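Local coordinates for protein berberine bridge enzyme-like 28 (PDB 5D79) that binds FAD as an oxidoreductase of the berberine bridge enzyme family and takes part in adaptation to salt stress in Arabidopsis thaliana, at residues 145-150 and 177-182; 201-206 and 241-246; 367-372 and 468-473; 405-410 and 418-423. All blocks are in the same frame, centred on the assembly; numbering follows the deposited sequence.

Contact 1 (145-150 and 177-182); sequences GWVQTG and VGVGGQ. With FAD (flavin-adenine dinucleotide), chain E; PO4 (phosphate ion), chain D.
V179 turns one methyl, CG2, into the end of strand 144-148, where it lies 3.8 Å from T149 CA and just as near the carbonyl oxygen of Q148. Its chi1 of -62° sets CG2 between the backbone N and the carbonyl carbon, facing the strand. V147 also points toward the helix, and its CG1 lies 4.3 Å from CG2 of V179, methyl beside methyl. Beside this apolar patch the amide of G180 approaches T149 O in a weak bond of 3.4 Å, bent to 123° at the hydrogen; S108 OG also donates to that oxygen. T149 and the glycine-rich start of helix 179-184 together form part of the FAD cleft of the PCMH-type domain. G178, at the N-cap, gives its N-H to FAD O2P at 2.7 Å, and G181 N binds FAD O1P at 3.0 Å, so the helix start, whose dipole would probably favour the phosphate charge, grips the ribityl-side phosphate. All three glycines lie directly against FAD, with G180 C 3.5 Å from FAD N7A. T149 turns OG1 toward I239 O (chi1 46°), while its CB lies 3.5 Å from N6A of the adenine. Q148 points away from the helix; its NE2 reaches O3 of a phosphate ion, probably from the crystallisation liquor, in a weak bond of 3.1 Å, and W146 CB lies near O1, its ring oblique to that oxygen.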
# COMPACT_ATOMS: atom_id res chain seq x y z
N GLY A 145 -17.89 2.62 10.21
CA GLY A 145 -18.49 2.43 8.91
C GLY A 145 -18.08 1.09 8.36
O GLY A 145 -17.01 0.59 8.69
N TRP A 146 -18.92 0.51 7.54
CA TRP A 146 -18.49 -0.68 6.83
C TRP A 146 -18.00 -0.29 5.44
O TRP A 146 -18.60 0.55 4.76
CB TRP A 146 -19.60 -1.72 6.76
CG TRP A 146 -19.72 -2.52 8.02
CD1 TRP A 146 -20.51 -2.25 9.10
CD2 TRP A 146 -19.01 -3.72 8.33
NE1 TRP A 146 -20.34 -3.22 10.07
CE2 TRP A 146 -19.42 -4.13 9.62
CE3 TRP A 146 -18.06 -4.49 7.65
CZ2 TRP A 146 -18.92 -5.28 10.24
CZ3 TRP A 146 -17.56 -5.64 8.27
CH2 TRP A 146 -17.99 -6.02 9.55
N VAL A 147 -16.89 -0.88 5.02
CA VAL A 147 -16.32 -0.54 3.73
C VAL A 147 -16.01 -1.81 2.96
O VAL A 147 -15.07 -2.52 3.29
CB VAL A 147 -15.02 0.28 3.88
CG1 VAL A 147 -14.63 0.91 2.52
CG2 VAL A 147 -15.18 1.34 4.96
N GLN A 148 -16.81 -2.07 1.93
CA GLN A 148 -16.58 -3.21 1.05
C GLN A 148 -15.24 -3.08 0.34
O GLN A 148 -14.87 -1.99 -0.11
CB GLN A 148 -17.70 -3.36 0.04
CG GLN A 148 -19.06 -3.63 0.66
CD GLN A 148 -20.02 -4.25 -0.34
OE1 GLN A 148 -20.02 -3.90 -1.51
NE2 GLN A 148 -20.83 -5.19 0.12
N THR A 149 -14.53 -4.20 0.23
CA THR A 149 -13.13 -4.20 -0.18
C THR A 149 -12.85 -3.80 -1.64
O THR A 149 -11.69 -3.64 -2.03
CB THR A 149 -12.53 -5.60 0.04
OG1 THR A 149 -13.45 -6.58 -0.45
CG2 THR A 149 -12.29 -5.82 1.54
N GLY A 150 -13.90 -3.63 -2.44
CA GLY A 150 -13.73 -3.18 -3.81
C GLY A 150 -13.58 -1.68 -3.89
O GLY A 150 -13.27 -1.13 -4.95
N VAL A 177 -5.88 3.68 -4.86
CA VAL A 177 -5.46 2.47 -4.20
C VAL A 177 -6.65 1.85 -3.46
O VAL A 177 -7.39 2.54 -2.75
CB VAL A 177 -4.30 2.73 -3.22
CG1 VAL A 177 -3.99 1.48 -2.42
CG2 VAL A 177 -3.07 3.20 -3.99
N GLY A 178 -6.83 0.54 -3.64
CA GLY A 178 -7.96 -0.15 -3.07
C GLY A 178 -7.79 -0.42 -1.59
O GLY A 178 -6.66 -0.59 -1.12
N VAL A 179 -8.89 -0.46 -0.86
CA VAL A 179 -8.81 -0.75 0.56
C VAL A 179 -8.54 -2.24 0.78
O VAL A 179 -8.00 -2.64 1.81
CB VAL A 179 -10.10 -0.31 1.30
CG1 VAL A 179 -10.30 1.20 1.19
CG2 VAL A 179 -11.30 -1.06 0.75
N GLY A 180 -8.89 -3.07 -0.20
CA GLY A 180 -8.67 -4.50 -0.08
C GLY A 180 -7.21 -4.85 0.12
O GLY A 180 -6.85 -5.47 1.12
N GLY A 181 -6.37 -4.46 -0.83
CA GLY A 181 -4.95 -4.74 -0.73
C GLY A 181 -4.26 -3.87 0.30
O GLY A 181 -3.45 -4.37 1.09
N GLN A 182 -4.59 -2.58 0.32
CA GLN A 182 -3.86 -1.65 1.19
C GLN A 182 -4.08 -1.96 2.68
O GLN A 182 -3.13 -2.00 3.45
CB GLN A 182 -4.24 -0.20 0.88
CG GLN A 182 -3.45 0.80 1.73
CD GLN A 182 -3.77 2.27 1.47
OE1 GLN A 182 -4.45 2.90 2.27
NE2 GLN A 182 -3.26 2.81 0.38
PA FAD E . -4.46 -5.08 -5.48
O1A FAD E . -3.48 -5.40 -6.57
O2A FAD E . -5.90 -5.19 -5.93
O5B FAD E . -4.17 -6.02 -4.19
C5B FAD E . -2.84 -6.20 -3.71
C4B FAD E . -2.69 -7.50 -2.90
O4B FAD E . -3.75 -7.60 -1.96
C3B FAD E . -2.76 -8.73 -3.80
O3B FAD E . -1.89 -9.74 -3.35
C2B FAD E . -4.21 -9.15 -3.68
O2B FAD E . -4.38 -10.54 -3.90
C1B FAD E . -4.58 -8.70 -2.28
N9A FAD E . -6.01 -8.33 -2.11
C8A FAD E . -6.70 -7.28 -2.66
N7A FAD E . -7.98 -7.33 -2.21
C5A FAD E . -8.12 -8.39 -1.38
C6A FAD E . -9.19 -8.90 -0.65
N6A FAD E . -10.30 -8.20 -0.49
N1A FAD E . -9.00 -10.03 0.13
C2A FAD E . -7.76 -10.63 0.20
N3A FAD E . -6.71 -10.12 -0.53
C4A FAD E . -6.88 -9.02 -1.31
N1 FAD E . 0.84 2.06 0.21
C2 FAD E . 1.02 2.79 1.38
O2 FAD E . 0.70 2.30 2.47
N3 FAD E . 1.54 4.07 1.31
C4 FAD E . 1.89 4.64 0.10
O4 FAD E . 2.25 5.82 0.07
C4X FAD E . 1.69 3.92 -1.08
N5 FAD E . 1.90 4.50 -2.32
C5X FAD E . 1.41 3.88 -3.46
C6 FAD E . 1.37 4.53 -4.68
C7 FAD E . 0.88 3.89 -5.82
C7M FAD E . 0.86 4.60 -7.14
C8 FAD E . 0.37 2.59 -5.72
C8M FAD E . -0.15 1.87 -6.94
C9 FAD E . 0.40 1.94 -4.50
C9A FAD E . 0.97 2.55 -3.38
N10 FAD E . 1.04 1.89 -2.16
C10 FAD E . 1.14 2.63 -1.01
C1' FAD E . 0.93 0.40 -2.10
C2' FAD E . -0.49 -0.10 -1.93
O2' FAD E . -0.96 0.28 -0.66
C3' FAD E . -0.47 -1.62 -2.09
O3' FAD E . -0.11 -1.92 -3.42
C4' FAD E . -1.82 -2.24 -1.83
O4' FAD E . -1.66 -3.59 -1.47
C5' FAD E . -2.62 -2.23 -3.12
O5' FAD E . -3.97 -2.48 -2.81
P FAD E . -5.00 -2.61 -4.03
O1P FAD E . -6.31 -3.17 -3.54
O2P FAD E . -5.19 -1.28 -4.72
O3P FAD E . -4.14 -3.58 -4.99
P PO4 D . -20.85 -5.04 3.99
O1 PO4 D . -19.76 -4.18 4.58
O2 PO4 D . -21.74 -5.51 5.12
O3 PO4 D . -21.64 -4.24 2.99
O4 PO4 D . -20.24 -6.23 3.29

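Contact 2 (201-206 and 241-246); sequences NIIDAL and SWKVKL
I202 lays CD1 over one face of the W242 indole, 4.2 Å from the centroid of the six-membered ring and displaced toward its rim, a CH-pi contact. Its CG2, anti to the backbone N, touches W242 CE3 at 3.8 Å, and the methyl of A205 approaches the same carbon obliquely, from the other side of the ring plane. On the sheet face bearing D204, the CB atoms of D204 and K243 pack at 3.6 Å, and the extended K243 chain runs on past CG1 and CD1 of I203. Strands 202-208 and 238-248 are antiparallel neighbours in the sheet of the FAD-binding domain, and I203 and D204 both stand opposite K243 in a classic beta bulge. I203 N reaches K243 O at 2.8 Å, and K243 N meets D204 O at 2.7 Å. Beyond the bulge L206 N bonds S241 O at 3.0 Å, with a weak return bond from S241 N to L206 O, and K245 N bonds N201 O on the other flank. Further out, V179 O accepts from W242 NE1 while the F183 ring meets the indole at about 35°; R217 binds I203 O, and N142 O holds K245 NZ.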
# COMPACT_ATOMS: atom_id res chain seq x y z
N ASN A 201 -6.71 0.49 12.67
CA ASN A 201 -7.98 1.18 12.90
C ASN A 201 -9.19 0.45 12.32
O ASN A 201 -10.15 1.05 11.85
CB ASN A 201 -7.89 2.59 12.33
CG ASN A 201 -6.91 3.46 13.09
OD1 ASN A 201 -7.28 4.11 14.06
ND2 ASN A 201 -5.65 3.45 12.67
N ILE A 202 -9.12 -0.87 12.40
CA ILE A 202 -10.18 -1.73 11.91
C ILE A 202 -10.70 -2.59 13.06
O ILE A 202 -9.93 -3.22 13.77
CB ILE A 202 -9.68 -2.59 10.75
CG1 ILE A 202 -9.42 -1.68 9.54
CG2 ILE A 202 -10.67 -3.71 10.46
CD1 ILE A 202 -8.47 -2.23 8.52
N ILE A 203 -12.02 -2.59 13.24
CA ILE A 203 -12.60 -3.17 14.44
C ILE A 203 -13.47 -4.41 14.20
O ILE A 203 -13.91 -5.05 15.15
CB ILE A 203 -13.43 -2.10 15.18
CG1 ILE A 203 -14.41 -1.44 14.22
CG2 ILE A 203 -12.52 -1.04 15.80
CD1 ILE A 203 -15.40 -0.53 14.91
N ASP A 204 -13.72 -4.73 12.94
CA ASP A 204 -14.45 -5.94 12.53
C ASP A 204 -14.24 -6.09 11.03
O ASP A 204 -13.77 -5.16 10.38
CB ASP A 204 -15.95 -5.86 12.89
CG ASP A 204 -16.65 -7.23 12.87
OD1 ASP A 204 -16.19 -8.15 12.16
OD2 ASP A 204 -17.68 -7.38 13.55
N ALA A 205 -14.59 -7.24 10.48
CA ALA A 205 -14.37 -7.50 9.07
C ALA A 205 -15.14 -8.71 8.64
O ALA A 205 -15.51 -9.53 9.47
CB ALA A 205 -12.89 -7.70 8.79
N LEU A 206 -15.39 -8.82 7.35
CA LEU A 206 -15.99 -10.03 6.79
C LEU A 206 -14.98 -10.68 5.88
O LEU A 206 -14.40 -10.02 5.03
CB LEU A 206 -17.28 -9.71 6.02
CG LEU A 206 -18.43 -9.02 6.74
CD1 LEU A 206 -19.50 -8.63 5.74
CD2 LEU A 206 -18.99 -9.93 7.80
N SER A 241 -15.26 -7.17 3.43
CA SER A 241 -15.58 -5.86 3.98
C SER A 241 -14.74 -5.52 5.21
O SER A 241 -14.30 -6.41 5.93
CB SER A 241 -17.07 -5.81 4.31
OG SER A 241 -17.52 -4.48 4.40
N TRP A 242 -14.49 -4.23 5.42
CA TRP A 242 -13.82 -3.75 6.63
C TRP A 242 -14.82 -2.98 7.48
O TRP A 242 -15.63 -2.22 6.93
CB TRP A 242 -12.64 -2.81 6.33
CG TRP A 242 -11.54 -3.35 5.49
CD1 TRP A 242 -11.19 -2.92 4.24
CD2 TRP A 242 -10.60 -4.37 5.84
NE1 TRP A 242 -10.10 -3.63 3.78
CE2 TRP A 242 -9.72 -4.52 4.74
CE3 TRP A 242 -10.42 -5.18 6.97
CZ2 TRP A 242 -8.68 -5.45 4.74
CZ3 TRP A 242 -9.39 -6.11 6.97
CH2 TRP A 242 -8.53 -6.24 5.86
N LYS A 243 -14.76 -3.14 8.80
CA LYS A 243 -15.46 -2.20 9.68
C LYS A 243 -14.43 -1.25 10.26
O LYS A 243 -13.62 -1.64 11.09
CB LYS A 243 -16.24 -2.90 10.80
CG LYS A 243 -17.19 -1.94 11.52
CD LYS A 243 -18.09 -2.64 12.52
CE LYS A 243 -18.93 -1.62 13.28
NZ LYS A 243 -20.11 -2.26 13.95
N VAL A 244 -14.46 -0.00 9.79
CA VAL A 244 -13.47 0.99 10.18
C VAL A 244 -13.88 1.79 11.41
O VAL A 244 -15.06 1.94 11.73
CB VAL A 244 -13.16 1.98 9.01
CG1 VAL A 244 -12.63 1.23 7.80
CG2 VAL A 244 -14.39 2.79 8.64
N LYS A 245 -12.87 2.27 12.13
CA LYS A 245 -13.07 3.22 13.20
C LYS A 245 -12.63 4.60 12.69
O LYS A 245 -11.48 4.79 12.31
CB LYS A 245 -12.27 2.82 14.44
CG LYS A 245 -12.63 3.60 15.68
CD LYS A 245 -14.10 3.43 16.00
CE LYS A 245 -14.62 4.60 16.80
NZ LYS A 245 -16.04 4.40 17.16
N LEU A 246 -13.56 5.55 12.65
CA LEU A 246 -13.25 6.90 12.20
C LEU A 246 -12.56 7.71 13.30
O LEU A 246 -12.91 7.61 14.47
CB LEU A 246 -14.52 7.61 11.73
CG LEU A 246 -15.28 6.93 10.58
CD1 LEU A 246 -16.56 7.68 10.20
CD2 LEU A 246 -14.39 6.70 9.34

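Contact 3 (367-372 and 468-473); sequences GKDDFV and GAYVNF. With FAD (flavin-adenine dinucleotide), chain E.
The wall of the flavin pocket is built here, where D369 of strand 363-372 grips the loop that carries Y470 and F473 to the isoalloxazine. D369 OD1 accepts the N-H of Y470 through its syn lone pair, at 3.0 Å and almost straight (177°). A chi1 of 87° swings the carboxylate between the backbone N and the carbonyl carbon, toward the loop, and brings OD2 tightly against Y470 CB at 3.0 Å. The same oxygen lies at the edge of the F473 ring, 3.6 Å from CD2, with carboxylate and ring planes 88° apart. A water bridges OD1 to F473 O, so the aspartate holds the type I turn from Y470 to F473 at both ends. It thus acts as a second shell: Y470 OH donates to FAD O2 at 2.7 Å and itself accepts from N472 ND2 and G187 N, while F473 CE1 comes within 3.5 Å of FAD C10. Nearer G468, F371 turns its ring edge to the loop, CD1 being 3.7 Å from G468 O, and a second water joins that oxygen to F371 N and D370 OD1. The D370 carboxylate also bonds Y429 OH and forms a salt bridge with R467. Strand 425-434 pairs with strand 363-372 along the sheet; Y455 of helix 441-458 packs on D370, and Y499 of helix 488-500 lies against A469.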
# COMPACT_ATOMS: atom_id res chain seq x y z
N GLY A 367 9.45 -0.33 -7.45
CA GLY A 367 9.68 0.20 -6.12
C GLY A 367 10.30 -0.81 -5.17
O GLY A 367 10.02 -2.01 -5.24
N LYS A 368 11.15 -0.30 -4.28
CA LYS A 368 11.74 -1.06 -3.18
C LYS A 368 11.72 -0.16 -1.95
O LYS A 368 11.59 1.05 -2.09
CB LYS A 368 13.17 -1.50 -3.50
CG LYS A 368 13.31 -2.22 -4.86
CD LYS A 368 14.77 -2.56 -5.18
CE LYS A 368 15.28 -3.77 -4.41
NZ LYS A 368 14.85 -5.05 -5.01
N ASP A 369 11.82 -0.71 -0.75
CA ASP A 369 11.88 0.17 0.40
C ASP A 369 12.73 -0.40 1.55
O ASP A 369 13.20 -1.53 1.49
CB ASP A 369 10.46 0.54 0.85
CG ASP A 369 9.84 -0.46 1.83
OD1 ASP A 369 10.06 -1.68 1.71
OD2 ASP A 369 9.10 0.00 2.72
N ASP A 370 12.94 0.45 2.56
CA ASP A 370 13.82 0.18 3.68
C ASP A 370 13.31 0.87 4.94
O ASP A 370 12.49 1.80 4.89
CB ASP A 370 15.24 0.68 3.40
CG ASP A 370 16.11 -0.34 2.74
OD1 ASP A 370 16.12 -1.50 3.18
OD2 ASP A 370 16.83 0.04 1.79
N PHE A 371 13.83 0.43 6.07
CA PHE A 371 13.59 1.11 7.32
C PHE A 371 14.94 1.55 7.88
O PHE A 371 15.89 0.77 7.90
CB PHE A 371 12.83 0.20 8.29
CG PHE A 371 11.42 -0.05 7.87
CD1 PHE A 371 11.12 -1.07 6.98
CD2 PHE A 371 10.39 0.79 8.30
CE1 PHE A 371 9.81 -1.28 6.54
CE2 PHE A 371 9.08 0.59 7.88
CZ PHE A 371 8.80 -0.44 6.99
N VAL A 372 15.01 2.81 8.28
CA VAL A 372 16.21 3.38 8.86
C VAL A 372 16.03 3.47 10.36
O VAL A 372 15.02 3.99 10.84
CB VAL A 372 16.54 4.78 8.27
CG1 VAL A 372 17.68 5.45 9.03
CG2 VAL A 372 16.85 4.66 6.78
N GLY A 468 14.42 -4.98 6.99
CA GLY A 468 12.98 -4.78 6.94
C GLY A 468 12.42 -4.29 5.61
O GLY A 468 13.03 -3.49 4.91
N ALA A 469 11.22 -4.79 5.27
CA ALA A 469 10.51 -4.42 4.05
C ALA A 469 8.99 -4.26 4.31
O ALA A 469 8.41 -4.98 5.14
CB ALA A 469 10.76 -5.47 2.95
N TYR A 470 8.37 -3.33 3.60
CA TYR A 470 6.92 -3.10 3.70
C TYR A 470 6.12 -3.95 2.68
O TYR A 470 6.29 -3.81 1.46
CB TYR A 470 6.64 -1.60 3.50
CG TYR A 470 5.19 -1.16 3.64
CD1 TYR A 470 4.31 -1.80 4.52
CD2 TYR A 470 4.71 -0.09 2.90
CE1 TYR A 470 2.99 -1.38 4.64
CE2 TYR A 470 3.40 0.32 3.00
CZ TYR A 470 2.56 -0.32 3.88
OH TYR A 470 1.27 0.12 3.95
N VAL A 471 5.23 -4.82 3.18
CA VAL A 471 4.55 -5.82 2.35
C VAL A 471 3.60 -5.20 1.33
O VAL A 471 3.29 -5.82 0.31
CB VAL A 471 3.76 -6.87 3.22
CG1 VAL A 471 2.37 -6.35 3.64
CG2 VAL A 471 3.62 -8.19 2.47
N ASN A 472 3.18 -3.96 1.58
CA ASN A 472 2.37 -3.23 0.60
C ASN A 472 3.23 -2.74 -0.56
O ASN A 472 2.70 -2.35 -1.60
CB ASN A 472 1.63 -2.06 1.26
CG ASN A 472 0.23 -2.43 1.70
OD1 ASN A 472 -0.35 -3.41 1.23
ND2 ASN A 472 -0.34 -1.65 2.60
N PHE A 473 4.55 -2.76 -0.40
CA PHE A 473 5.45 -2.56 -1.54
C PHE A 473 6.05 -3.92 -1.93
O PHE A 473 7.24 -4.16 -1.71
CB PHE A 473 6.57 -1.55 -1.21
CG PHE A 473 6.09 -0.15 -0.88
CD1 PHE A 473 4.95 0.39 -1.48
CD2 PHE A 473 6.77 0.64 0.05
CE1 PHE A 473 4.51 1.68 -1.17
CE2 PHE A 473 6.33 1.93 0.37
CZ PHE A 473 5.20 2.45 -0.24
PA FAD E . -4.46 -5.08 -5.48
O1A FAD E . -3.48 -5.40 -6.57
O2A FAD E . -5.90 -5.19 -5.93
O5B FAD E . -4.17 -6.02 -4.19
C5B FAD E . -2.84 -6.20 -3.71
C4B FAD E . -2.69 -7.50 -2.90
O4B FAD E . -3.75 -7.60 -1.96
C3B FAD E . -2.76 -8.73 -3.80
O3B FAD E . -1.89 -9.74 -3.35
C2B FAD E . -4.21 -9.15 -3.68
O2B FAD E . -4.38 -10.54 -3.90
C1B FAD E . -4.58 -8.70 -2.28
N9A FAD E . -6.01 -8.33 -2.11
C8A FAD E . -6.70 -7.28 -2.66
N7A FAD E . -7.98 -7.33 -2.21
C5A FAD E . -8.12 -8.39 -1.38
C6A FAD E . -9.19 -8.90 -0.65
N6A FAD E . -10.30 -8.20 -0.49
N1A FAD E . -9.00 -10.03 0.13
C2A FAD E . -7.76 -10.63 0.20
N3A FAD E . -6.71 -10.12 -0.53
C4A FAD E . -6.88 -9.02 -1.31
N1 FAD E . 0.84 2.06 0.21
C2 FAD E . 1.02 2.79 1.38
O2 FAD E . 0.70 2.30 2.47
N3 FAD E . 1.54 4.07 1.31
C4 FAD E . 1.89 4.64 0.10
O4 FAD E . 2.25 5.82 0.07
C4X FAD E . 1.69 3.92 -1.08
N5 FAD E . 1.90 4.50 -2.32
C5X FAD E . 1.41 3.88 -3.46
C6 FAD E . 1.37 4.53 -4.68
C7 FAD E . 0.88 3.89 -5.82
C7M FAD E . 0.86 4.60 -7.14
C8 FAD E . 0.37 2.59 -5.72
C8M FAD E . -0.15 1.87 -6.94
C9 FAD E . 0.40 1.94 -4.50
C9A FAD E . 0.97 2.55 -3.38
N10 FAD E . 1.04 1.89 -2.16
C10 FAD E . 1.14 2.63 -1.01
C1' FAD E . 0.93 0.40 -2.10
C2' FAD E . -0.49 -0.10 -1.93
O2' FAD E . -0.96 0.28 -0.66
C3' FAD E . -0.47 -1.62 -2.09
O3' FAD E . -0.11 -1.92 -3.42
C4' FAD E . -1.82 -2.24 -1.83
O4' FAD E . -1.66 -3.59 -1.47
C5' FAD E . -2.62 -2.23 -3.12
O5' FAD E . -3.97 -2.48 -2.81
P FAD E . -5.00 -2.61 -4.03
O1P FAD E . -6.31 -3.17 -3.54
O2P FAD E . -5.19 -1.28 -4.72
O3P FAD E . -4.14 -3.58 -4.99
O HOH W 1 9.48 -3.75 0.02
O HOH W 2 15.36 -2.05 5.65

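Contact 4 (405-410 and 418-423); sequences GKMSEM and PHRGGN
The single-turn helix 406-409 abuts the type II turn from R420 to N423, with S408 CA and G421 CA only 3.8 Å apart. A water ties the two backbones, donating to S408 O and M410 O and accepting from G421 N at 2.8 Å. R420 carries the side-chain contact. Its CB is wedged between the carbonyl oxygens of M407, 3.1 Å away, and M410, 3.2 Å away; the chain then bends at chi2 (-63°) and runs alongside M410, pointing the same way. M410 places SD over one face of the guanidinium, 3.5 Å from R420 NH1, while the sulfur of M407 comes obliquely to that nitrogen at the same separation. D200 completes the setting with a salt bridge to NH1, giving the charge a partner among the thioethers. Within the turn, R420 O accepts from N423 ND2 at 2.8 Å and from N423 N at 3.2 Å, and G422 adopts a positive phi of 96° that suits glycine. This loop connection, holding the short helix, links strand 396-402 to strand 425-434 in the seven-stranded sheet. It leans on the region after helix 192-195, where M407 packs on L197, and K406 bonds through its backbone to R193.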
# COMPACT_ATOMS: atom_id res chain seq x y z
N GLY A 405 5.94 8.71 17.03
CA GLY A 405 4.56 8.93 17.42
C GLY A 405 3.83 7.61 17.69
O GLY A 405 4.37 6.72 18.35
N LYS A 406 2.62 7.47 17.16
CA LYS A 406 1.84 6.27 17.42
C LYS A 406 2.58 5.04 16.92
O LYS A 406 2.41 3.92 17.45
CB LYS A 406 0.45 6.38 16.77
CG LYS A 406 -0.54 5.29 17.20
CD LYS A 406 -1.23 5.62 18.54
CE LYS A 406 -2.02 4.43 19.05
NZ LYS A 406 -3.06 4.80 20.06
N MET A 407 3.43 5.24 15.91
CA MET A 407 4.15 4.13 15.29
C MET A 407 5.20 3.51 16.20
O MET A 407 5.52 2.35 16.04
CB MET A 407 4.79 4.57 13.97
CG MET A 407 3.76 4.91 12.88
SD MET A 407 2.68 3.52 12.44
CE MET A 407 3.82 2.47 11.53
N SER A 408 5.71 4.27 17.17
CA SER A 408 6.67 3.69 18.11
C SER A 408 5.96 3.40 19.43
O SER A 408 6.44 2.65 20.28
CB SER A 408 7.89 4.60 18.29
OG SER A 408 7.54 5.86 18.83
N GLU A 409 4.79 4.01 19.58
CA GLU A 409 3.94 3.76 20.73
C GLU A 409 3.44 2.32 20.70
O GLU A 409 3.54 1.59 21.69
CB GLU A 409 2.78 4.74 20.76
CG GLU A 409 1.76 4.44 21.83
CD GLU A 409 0.90 5.63 22.15
OE1 GLU A 409 -0.18 5.43 22.75
OE2 GLU A 409 1.30 6.77 21.80
N MET A 410 2.91 1.93 19.54
CA MET A 410 2.44 0.56 19.33
C MET A 410 3.60 -0.44 19.33
O MET A 410 4.68 -0.13 18.82
CB MET A 410 1.69 0.46 18.01
CG MET A 410 0.34 1.14 18.03
SD MET A 410 -0.50 0.85 16.47
CE MET A 410 -1.04 -0.85 16.66
N PRO A 418 5.37 -5.14 11.49
CA PRO A 418 6.32 -5.24 12.60
C PRO A 418 7.14 -3.99 12.89
O PRO A 418 7.80 -3.91 13.92
CB PRO A 418 7.25 -6.36 12.13
CG PRO A 418 7.37 -6.08 10.67
CD PRO A 418 5.96 -5.67 10.25
N HIS A 419 7.12 -3.03 11.98
CA HIS A 419 8.09 -1.93 12.01
C HIS A 419 7.62 -0.77 12.87
O HIS A 419 7.10 0.22 12.37
CB HIS A 419 8.36 -1.45 10.59
CG HIS A 419 8.57 -2.57 9.63
ND1 HIS A 419 9.75 -3.28 9.54
CD2 HIS A 419 7.72 -3.15 8.74
CE1 HIS A 419 9.63 -4.22 8.64
NE2 HIS A 419 8.41 -4.16 8.13
N ARG A 420 7.82 -0.91 14.17
CA ARG A 420 7.34 0.08 15.11
C ARG A 420 8.53 0.77 15.80
O ARG A 420 9.40 1.28 15.11
CB ARG A 420 6.39 -0.58 16.13
CG ARG A 420 5.25 -1.39 15.49
CD ARG A 420 4.28 -0.57 14.64
NE ARG A 420 3.12 -1.37 14.27
CZ ARG A 420 1.94 -0.90 13.87
NH1 ARG A 420 1.73 0.42 13.76
NH2 ARG A 420 0.95 -1.74 13.57
N GLY A 421 8.55 0.79 17.13
CA GLY A 421 9.64 1.41 17.87
C GLY A 421 11.01 0.98 17.39
O GLY A 421 11.23 -0.19 17.06
N GLY A 422 11.94 1.93 17.35
CA GLY A 422 13.28 1.65 16.86
C GLY A 422 13.47 2.02 15.39
O GLY A 422 14.59 2.03 14.88
N ASN A 423 12.37 2.30 14.71
CA ASN A 423 12.43 2.76 13.33
C ASN A 423 12.16 4.24 13.30
O ASN A 423 11.10 4.69 13.71
CB ASN A 423 11.43 2.02 12.45
CG ASN A 423 11.64 0.54 12.46
OD1 ASN A 423 12.59 0.04 11.86
ND2 ASN A 423 10.77 -0.17 13.17
O HOH W 3 7.08 0.22 19.45

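Overall arrangement
From the N terminus, contact 1 closes a loop of 26 residues, bringing strand 144-148 to the start of helix 179-184. Contact 2 follows in series, spanning 34 residues to pair 201-206 with 241-246. The two share one sheet: strand 238-248 also pairs with 144-148, V147 N meeting W242 O. Contact 3 opens at 367-372 and closes only at 468-473, and within its span lies contact 4, which closes a loop of just seven residues. Contacts 3 and 4 touch where H419 packs on F371. Contacts 1 and 3, whose centres are about 21 Å apart, both touch FAD and meet where N472 ND2 reaches Q182 O, joining the FAD-binding domain to the seven-stranded-sheet half across the cofactor.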